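Local coordinates for pirin family protein (Acinetobacter baumannii, PDB 6D0P), which probably acts as an iron-dependent quercetin 2,3-dioxygenase of the pirin family, carrying one metal ion per subunit in a two-cupin fold, at residues I154-H159 with Q194-Y199; E212-V217 with A242-K247; T205-V210 with V228-R233. One frame throughout, in Å; residues are numbered along the deposited sequence.

Contact 1. Residues I154-H159 with Q194-Y199. With MG (magnesium ion), chain F.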
loop_
_atom_site.group_PDB
_atom_site.type_symbol
_atom_site.label_atom_id
_atom_site.label_comp_id
_atom_site.label_asym_id
_atom_site.label_seq_id
_atom_site.Cartn_x
_atom_site.Cartn_y
_atom_site.Cartn_z
ATOM N N ILE A 154 -3.623 17.889 2.645
ATOM C CA ILE A 154 -4.213 18.674 3.694
ATOM C C ILE A 154 -3.131 19.065 4.693
ATOM O O ILE A 154 -2.439 18.200 5.188
ATOM C CB ILE A 154 -5.332 17.872 4.384
ATOM C CG1 ILE A 154 -6.377 17.370 3.384
ATOM C CG2 ILE A 154 -5.958 18.665 5.520
ATOM C CD1 ILE A 154 -7.049 18.461 2.596
ATOM N N ALA A 155 -3.030 20.359 5.007
ATOM C CA ALA A 155 -2.068 20.797 6.007
ATOM C C ALA A 155 -2.661 20.509 7.390
ATOM O O ALA A 155 -3.768 20.941 7.680
ATOM C CB ALA A 155 -1.750 22.257 5.848
ATOM N N LEU A 156 -1.934 19.776 8.225
ATOM C CA LEU A 156 -2.441 19.422 9.551
ATOM C C LEU A 156 -2.041 20.468 10.604
ATOM O O LEU A 156 -2.592 20.470 11.712
ATOM C CB LEU A 156 -1.877 18.053 9.939
ATOM C CG LEU A 156 -2.326 16.893 9.071
ATOM C CD1 LEU A 156 -1.597 15.627 9.473
ATOM C CD2 LEU A 156 -3.844 16.729 9.162
ATOM N N ASP A 157 -1.019 21.264 10.314
ATOM C CA ASP A 157 -0.607 22.315 11.223
ATOM C C ASP A 157 0.102 23.387 10.391
ATOM O O ASP A 157 0.101 23.290 9.165
ATOM C CB ASP A 157 0.284 21.784 12.347
ATOM C CG ASP A 157 1.499 21.016 11.857
ATOM O OD1 ASP A 157 2.077 21.404 10.790
ATOM O OD2 ASP A 157 1.868 20.027 12.545
ATOM N N GLU A 158 0.701 24.353 11.068
ATOM C CA GLU A 158 1.370 25.446 10.406
ATOM C C GLU A 158 2.882 25.204 10.400
ATOM O O GLU A 158 3.654 26.132 10.122
ATOM C CB GLU A 158 1.018 26.757 11.112
ATOM C CG GLU A 158 -0.469 27.071 11.067
ATOM C CD GLU A 158 -0.896 28.291 11.854
ATOM O OE1 GLU A 158 -0.181 29.308 11.787
ATOM O OE2 GLU A 158 -1.956 28.242 12.500
ATOM N N HIS A 159 3.305 23.964 10.660
ATOM C CA HIS A 159 4.721 23.673 10.782
ATOM C C HIS A 159 5.221 22.711 9.709
ATOM O O HIS A 159 6.388 22.334 9.750
ATOM C CB HIS A 159 5.004 23.144 12.197
ATOM C CG HIS A 159 4.763 24.179 13.237
ATOM N ND1 HIS A 159 3.635 24.174 14.044
ATOM C CD2 HIS A 159 5.466 25.283 13.559
ATOM C CE1 HIS A 159 3.677 25.215 14.845
ATOM N NE2 HIS A 159 4.780 25.918 14.556
ATOM N N GLN A 194 4.551 18.152 16.932
ATOM C CA GLN A 194 3.148 18.480 16.638
ATOM C C GLN A 194 2.247 17.269 16.898
ATOM O O GLN A 194 2.633 16.118 16.546
ATOM C CB GLN A 194 3.004 18.937 15.188
ATOM C CG GLN A 194 3.822 20.182 14.889
ATOM C CD GLN A 194 3.354 21.379 15.687
ATOM O OE1 GLN A 194 2.153 21.636 15.827
ATOM N NE2 GLN A 194 4.304 22.146 16.188
ATOM N N LYS A 195 1.053 17.573 17.442
ATOM C CA LYS A 195 0.029 16.608 17.801
ATOM C C LYS A 195 -1.215 16.772 16.914
ATOM O O LYS A 195 -1.597 17.905 16.590
ATOM C CB LYS A 195 -0.416 16.787 19.251
ATOM C CG LYS A 195 -1.468 15.772 19.681
ATOM C CD LYS A 195 -1.766 15.744 21.157
ATOM C CE LYS A 195 -2.811 14.703 21.498
ATOM N NZ LYS A 195 -3.084 14.666 22.951
ATOM N N HIS A 196 -1.872 15.650 16.603
ATOM C CA HIS A 196 -3.023 15.625 15.710
ATOM C C HIS A 196 -4.028 14.550 16.120
ATOM O O HIS A 196 -3.644 13.441 16.463
ATOM C CB HIS A 196 -2.555 15.352 14.285
ATOM C CG HIS A 196 -1.371 16.172 13.928
ATOM N ND1 HIS A 196 -1.491 17.469 13.459
ATOM C CD2 HIS A 196 -0.046 15.903 14.008
ATOM C CE1 HIS A 196 -0.290 17.968 13.258
ATOM N NE2 HIS A 196 0.623 17.008 13.562
ATOM N N THR A 197 -5.308 14.901 16.048
ATOM C CA THR A 197 -6.388 13.961 16.315
ATOM C C THR A 197 -7.015 13.577 14.972
ATOM O O THR A 197 -7.361 14.440 14.150
ATOM C CB THR A 197 -7.417 14.551 17.287
ATOM O OG1 THR A 197 -6.744 14.700 18.531
ATOM C CG2 THR A 197 -8.640 13.680 17.485
ATOM N N LEU A 198 -7.124 12.284 14.732
ATOM C CA LEU A 198 -7.737 11.813 13.507
ATOM C C LEU A 198 -9.049 11.113 13.863
ATOM O O LEU A 198 -9.178 10.488 14.936
ATOM C CB LEU A 198 -6.792 10.858 12.772
ATOM C CG LEU A 198 -5.491 11.479 12.265
ATOM C CD1 LEU A 198 -4.498 11.652 13.402
ATOM C CD2 LEU A 198 -4.886 10.629 11.163
ATOM N N TYR A 199 -10.015 11.260 12.968
ATOM C CA TYR A 199 -11.315 10.630 13.102
ATOM C C TYR A 199 -11.477 9.622 11.976
ATOM O O TYR A 199 -11.215 9.936 10.795
ATOM C CB TYR A 199 -12.447 11.653 13.067
ATOM C CG TYR A 199 -12.347 12.651 14.183
ATOM C CD1 TYR A 199 -12.777 12.346 15.462
ATOM C CD2 TYR A 199 -11.770 13.890 13.963
ATOM C CE1 TYR A 199 -12.659 13.265 16.495
ATOM C CE2 TYR A 199 -11.652 14.818 14.981
ATOM C CZ TYR A 199 -12.092 14.502 16.252
ATOM O OH TYR A 199 -11.967 15.439 17.236
HETATM MG MG MG F . -4.313 20.913 12.901
HETATM O O HOH W 1 -3.650 19.049 13.990
HETATM O O HOH W 2 -4.710 22.587 11.763
HETATM O O HOH W 3 -5.483 19.768 11.536
HETATM O O HOH W 4 -6.018 21.014 14.143
#
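A chi1 of 54° sets CG of D157 between its own backbone N and carbonyl carbon, while a chi1 of -61° puts CG of Q194 anti to its carbonyl carbon, 3.1 Å from D157 OD2. The contact lies at the edge of the C-terminal cupin barrel, where an Asx turn following strand 153-155 meets the start of strand 195-199. In that turn D157 OD1 accepts from H159 N at 2.8 Å, the donor standing well above the carboxylate plane. D157 OD2 has its hydrogen-bond partner in S161 OG, and it also sits at the edge of the H196 ring, 3.1 Å from CE1, with the carboxylate and ring planes 43° apart. L156 adds CB beside H196 ND1 at 3.6 Å and CD1 over one face of the ring. H159 and Q194 meet ring against amide, without hydrogen bonding. No direct hydrogen bond joins the two segments; the polar link runs through a magnesium ion and its water. H196 thus belongs to the second shell of that ion, which takes L156 O at 2.1 Å and water 1 at 2.3 Å, and this same water is hydrogen-bonded to H196 ND1 at 2.7 Å.

Contact 2. Residues E212-V217 with A242-K247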
loop_
_atom_site.group_PDB
_atom_site.type_symbol
_atom_site.label_atom_id
_atom_site.label_comp_id
_atom_site.label_asym_id
_atom_site.label_seq_id
_atom_site.Cartn_x
_atom_site.Cartn_y
_atom_site.Cartn_z
ATOM N N GLU A 212 9.088 5.836 8.923
ATOM C CA GLU A 212 10.312 6.409 9.443
ATOM C C GLU A 212 9.930 7.455 10.487
ATOM O O GLU A 212 8.949 8.151 10.306
ATOM C CB GLU A 212 11.083 7.052 8.284
ATOM C CG GLU A 212 12.467 7.545 8.625
ATOM C CD GLU A 212 13.074 8.347 7.475
ATOM O OE1 GLU A 212 13.280 7.760 6.345
ATOM O OE2 GLU A 212 13.303 9.561 7.674
ATOM N N GLY A 213 10.686 7.521 11.576
ATOM C CA GLY A 213 10.447 8.513 12.612
ATOM C C GLY A 213 10.005 7.886 13.916
ATOM O O GLY A 213 10.382 6.743 14.239
ATOM N N ALA A 214 9.187 8.639 14.655
ATOM C CA ALA A 214 8.748 8.235 15.994
ATOM C C ALA A 214 7.525 9.059 16.378
ATOM O O ALA A 214 7.599 10.305 16.398
ATOM C CB ALA A 214 9.850 8.468 16.989
ATOM N N VAL A 215 6.420 8.373 16.669
ATOM C CA VAL A 215 5.171 9.041 16.988
ATOM C C VAL A 215 4.447 8.278 18.108
ATOM O O VAL A 215 4.462 7.029 18.145
ATOM C CB VAL A 215 4.306 9.168 15.724
ATOM C CG1 VAL A 215 4.153 7.831 15.015
ATOM C CG2 VAL A 215 2.951 9.788 16.014
ATOM N N VAL A 216 3.809 9.043 19.004
ATOM C CA VAL A 216 3.099 8.508 20.149
ATOM C C VAL A 216 1.612 8.476 19.801
ATOM O O VAL A 216 1.047 9.496 19.392
ATOM C CB VAL A 216 3.353 9.345 21.418
ATOM C CG1 VAL A 216 2.549 8.827 22.601
ATOM C CG2 VAL A 216 4.829 9.405 21.766
ATOM N N VAL A 217 0.995 7.303 19.966
ATOM C CA VAL A 217 -0.428 7.118 19.725
ATOM C C VAL A 217 -1.183 7.231 21.065
ATOM O O VAL A 217 -0.828 6.566 22.053
ATOM C CB VAL A 217 -0.707 5.750 19.074
ATOM C CG1 VAL A 217 -2.180 5.562 18.756
ATOM C CG2 VAL A 217 0.150 5.512 17.848
ATOM N N ALA A 242 4.065 13.582 17.155
ATOM C CA ALA A 242 5.406 13.247 16.650
ATOM C C ALA A 242 6.534 13.660 17.617
ATOM O O ALA A 242 6.628 14.806 18.037
ATOM C CB ALA A 242 5.601 13.887 15.302
ATOM N N GLU A 243 7.454 12.729 17.869
ATOM C CA GLU A 243 8.649 12.973 18.694
ATOM C C GLU A 243 9.840 13.293 17.771
ATOM O O GLU A 243 10.877 13.816 18.207
ATOM C CB GLU A 243 8.937 11.763 19.577
ATOM C CG GLU A 243 7.808 11.433 20.540
ATOM C CD GLU A 243 7.820 12.229 21.835
ATOM O OE1 GLU A 243 8.392 13.340 21.839
ATOM O OE2 GLU A 243 7.251 11.746 22.836
ATOM N N GLU A 244 9.660 12.945 16.498
ATOM C CA GLU A 244 10.632 13.162 15.418
ATOM C C GLU A 244 9.847 13.365 14.117
ATOM O O GLU A 244 8.707 12.931 14.031
ATOM C CB GLU A 244 11.511 11.929 15.163
ATOM C CG GLU A 244 12.389 11.480 16.322
ATOM C CD GLU A 244 13.077 10.157 16.030
ATOM O OE1 GLU A 244 13.121 9.769 14.834
ATOM O OE2 GLU A 244 13.558 9.504 16.988
ATOM N N ASP A 245 10.444 13.972 13.099
ATOM C CA ASP A 245 9.755 14.065 11.795
ATOM C C ASP A 245 9.391 12.634 11.377
ATOM O O ASP A 245 10.280 11.754 11.374
ATOM C CB ASP A 245 10.649 14.680 10.718
ATOM C CG ASP A 245 10.821 16.186 10.833
ATOM O OD1 ASP A 245 10.300 16.779 11.804
ATOM O OD2 ASP A 245 11.471 16.749 9.939
ATOM N N THR A 246 8.122 12.394 11.045
ATOM C CA THR A 246 7.644 11.033 10.816
ATOM C C THR A 246 6.907 10.906 9.476
ATOM O O THR A 246 6.029 11.702 9.190
ATOM C CB THR A 246 6.704 10.638 11.968
ATOM O OG1 THR A 246 7.418 10.686 13.207
ATOM C CG2 THR A 246 6.075 9.279 11.778
ATOM N N LYS A 247 7.270 9.901 8.683
ATOM C CA LYS A 247 6.558 9.534 7.493
ATOM C C LYS A 247 5.593 8.406 7.885
ATOM O O LYS A 247 6.032 7.380 8.465
ATOM C CB LYS A 247 7.464 9.003 6.372
ATOM C CG LYS A 247 8.578 9.916 5.877
ATOM C CD LYS A 247 9.622 9.110 5.081
ATOM C CE LYS A 247 10.944 9.804 4.814
ATOM N NZ LYS A 247 11.912 8.880 4.153
HETATM O O HOH W 5 10.693 10.868 8.556
#
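E212 faces K247 across the first antiparallel pair, and the two extended side chains converge on a salt bridge, E212 OE1 to K247 NZ at 2.8 Å. The ammonium approaches from above the carboxylate plane and has a second acidic partner in E124, so two carboxylates probably share its charge. The other oxygen, E212 OE2, takes a bond from water 5, which also donates to D245 O and ties the carboxylate to the opposite backbone. Behind these side chains K247 N donates to E212 O at 2.9 Å, while the return bond from E212 N to K247 O is weak at 3.5 Å. At G213 the chain turns a corner with phi 114° and psi -149°, angles that suit glycine, and its CA is packed against D245 O and T246 OG1. A214 comes next and is gripped at both backbone ends. Its N donates to T246 OG1 at 3.1 Å, and this hydroxyl in turn donates to E244 O at 2.7 Å. Its carbonyl oxygen accepts one good bond, from E243 N at 2.8 Å, and one weak bond, from E244 N at 3.4 Å, just where the second segment rounds its own corner. V215 then forms a non-hydrogen-bonded pair with A242. V216 ends the contact by laying CG2 against the chain of E243, 3.5 Å from OE2; a bend at chi2 (-84°) turns CD of E243 so that its carboxylate lies near this methyl. In the barrel, strand 214-217 runs between strands 237-242 and 221-224, bonded through V216 to N241 and through V215 to L223, while T246 joins L190 of strand 183-190, so the two corners connect neighbouring sheets of the C-terminal cupin.

Contact 3. Residues T205-V210 with V228-R233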
loop_
_atom_site.group_PDB
_atom_site.type_symbol
_atom_site.label_atom_id
_atom_site.label_comp_id
_atom_site.label_asym_id
_atom_site.label_seq_id
_atom_site.Cartn_x
_atom_site.Cartn_y
_atom_site.Cartn_z
ATOM N N THR A 205 -11.420 -1.286 10.573
ATOM C CA THR A 205 -10.019 -1.663 10.769
ATOM C C THR A 205 -9.211 -0.368 10.683
ATOM O O THR A 205 -9.515 0.450 9.813
ATOM C CB THR A 205 -9.564 -2.602 9.650
ATOM O OG1 THR A 205 -10.305 -3.807 9.795
ATOM C CG2 THR A 205 -8.077 -2.876 9.635
ATOM N N THR A 206 -8.220 -0.192 11.563
ATOM C CA THR A 206 -7.432 1.004 11.615
ATOM C C THR A 206 -5.982 0.617 11.869
ATOM O O THR A 206 -5.652 0.064 12.944
ATOM C CB THR A 206 -7.937 1.957 12.705
ATOM O OG1 THR A 206 -9.305 2.294 12.460
ATOM C CG2 THR A 206 -7.129 3.231 12.761
ATOM N N LEU A 207 -5.152 0.822 10.856
ATOM C CA LEU A 207 -3.745 0.514 10.935
ATOM C C LEU A 207 -2.936 1.809 10.833
ATOM O O LEU A 207 -3.182 2.621 9.923
ATOM C CB LEU A 207 -3.383 -0.429 9.783
ATOM C CG LEU A 207 -4.257 -1.663 9.637
ATOM C CD1 LEU A 207 -3.890 -2.403 8.373
ATOM C CD2 LEU A 207 -4.123 -2.573 10.863
ATOM N N VAL A 208 -2.009 2.016 11.762
ATOM C CA VAL A 208 -1.099 3.168 11.731
ATOM C C VAL A 208 0.275 2.629 11.356
ATOM O O VAL A 208 0.845 1.806 12.074
ATOM C CB VAL A 208 -1.056 3.920 13.067
ATOM C CG1 VAL A 208 -0.056 5.071 13.049
ATOM C CG2 VAL A 208 -2.453 4.388 13.446
ATOM N N VAL A 209 0.736 3.031 10.189
ATOM C CA VAL A 209 2.022 2.571 9.685
ATOM C C VAL A 209 3.032 3.716 9.823
ATOM O O VAL A 209 2.790 4.812 9.330
ATOM C CB VAL A 209 1.928 2.100 8.227
ATOM C CG1 VAL A 209 3.284 1.619 7.703
ATOM C CG2 VAL A 209 0.882 1.015 8.067
ATOM N N VAL A 210 4.114 3.447 10.540
ATOM C CA VAL A 210 5.182 4.383 10.690
ATOM C C VAL A 210 6.329 3.891 9.812
ATOM O O VAL A 210 6.937 2.883 10.102
ATOM C CB VAL A 210 5.603 4.543 12.162
ATOM C CG1 VAL A 210 6.748 5.539 12.318
ATOM C CG2 VAL A 210 4.416 4.942 13.014
ATOM N N VAL A 228 3.926 -1.276 12.198
ATOM C CA VAL A 228 2.487 -1.147 12.035
ATOM C C VAL A 228 1.830 -1.370 13.404
ATOM O O VAL A 228 2.149 -2.338 14.098
ATOM C CB VAL A 228 1.890 -2.105 10.986
ATOM C CG1 VAL A 228 2.225 -3.561 11.243
ATOM C CG2 VAL A 228 0.381 -1.930 10.902
ATOM N N ALA A 229 0.955 -0.456 13.775
ATOM C CA ALA A 229 0.138 -0.566 14.964
ATOM C C ALA A 229 -1.300 -0.888 14.535
ATOM O O ALA A 229 -1.809 -0.328 13.572
ATOM C CB ALA A 229 0.170 0.709 15.769
ATOM N N ILE A 230 -1.950 -1.753 15.306
ATOM C CA ILE A 230 -3.332 -2.114 15.103
ATOM C C ILE A 230 -4.160 -1.473 16.223
ATOM O O ILE A 230 -3.861 -1.655 17.422
ATOM C CB ILE A 230 -3.451 -3.647 15.060
ATOM C CG1 ILE A 230 -2.622 -4.180 13.884
ATOM C CG2 ILE A 230 -4.907 -4.099 14.996
ATOM C CD1 ILE A 230 -2.641 -5.648 13.739
ATOM N N LEU A 231 -5.148 -0.671 15.835
ATOM C CA LEU A 231 -6.051 -0.037 16.805
ATOM C C LEU A 231 -7.384 -0.798 16.791
ATOM O O LEU A 231 -7.666 -1.579 15.874
ATOM C CB LEU A 231 -6.277 1.441 16.479
ATOM C CG LEU A 231 -5.049 2.328 16.282
ATOM C CD1 LEU A 231 -5.452 3.789 16.255
ATOM C CD2 LEU A 231 -3.982 2.116 17.321
ATOM N N SER A 232 -8.194 -0.612 17.820
ATOM C CA SER A 232 -9.463 -1.315 17.898
ATOM C C SER A 232 -10.435 -0.828 16.811
ATOM O O SER A 232 -10.434 0.348 16.390
ATOM C CB SER A 232 -10.079 -1.197 19.275
ATOM O OG SER A 232 -10.355 0.170 19.583
ATOM N N ARG A 233 -11.268 -1.751 16.359
ATOM C CA ARG A 233 -12.330 -1.420 15.395
ATOM C C ARG A 233 -13.377 -0.543 16.085
ATOM O O ARG A 233 -13.886 0.397 15.487
ATOM C CB ARG A 233 -12.952 -2.680 14.797
ATOM C CG ARG A 233 -12.028 -3.358 13.809
ATOM C CD ARG A 233 -12.573 -4.644 13.261
ATOM N NE ARG A 233 -11.629 -5.224 12.315
ATOM C CZ ARG A 233 -11.776 -6.403 11.756
ATOM N NH1 ARG A 233 -12.833 -7.141 12.050
ATOM N NH2 ARG A 233 -10.874 -6.836 10.892
HETATM O O HOH W 6 -7.846 -2.405 13.299
#
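Strands 205-210 and 228-231 run antiparallel, their axes 4.6 Å apart at closest and 158° between their directions, as neighbours in the large sheet of the C-terminal cupin beta-barrel. V208 and A229 make a regular hydrogen-bonded pair, with V208 N to A229 O at 3.0 Å and A229 N to V208 O at 2.8 Å. Further along, L231 N donates to T206 O at 3.0 Å in a nearly straight bond (173° at the hydrogen). In the other direction the strands have drawn apart, and water 6 steps in, accepting from T206 N and donating to L231 O.

The side chains divide between two faces. On one, L207 and I230 lie side by side, with L207 CD2 3.7 Å from I230 CG1, and V209 CG2 rests 4.1 Å from V228 CG2. L28 and F29 of strand 23-30, in the other large sheet, pack on this face through V209, L207 and V228, so it forms part of the join between the sheets. The opposite face carries T206, V208, A229 and L231. Here L231 CD1 reaches T206 CG2 at 3.9 Å and also touches V208 CG2, and F238 and L240 of strand 237-242 close over this apolar barrel interior.

Past the strand end, R233 stretches back alongside T205. Its chi3 of 180° sends NE onward in an extended chain, and the T205 hydroxyl, which is hydrogen-bonded to S39 O, accepts two weak bonds from the guanidinium, the shorter being R233 NE to T205 OG1 at 3.2 Å.

Overall arrangement
All three contacts belong to the C-terminal cupin barrel. Contact 1 is complete before the others open; contacts 2 and 3 alternate along the chain, 205-210, 212-217, 228-233, 242-247. Their centres lie about 13 Å (1 to 2), about 15 Å (2 to 3) and about 18 Å (1 to 3) apart. Contact 1 meets contact 2 through a probable hydrogen bond between Q194 O and A242 N, whereas V210 packs against V215 and T246 to join contact 3 to contact 2. Strands 205-210 and 245-253 are neighbours in the seven-stranded sheet; 195-199 and 214-217 lie in the four-stranded one. Contact 2 therefore connects the buried strand pair of contact 3 with the magnesium-bearing edge at contact 1.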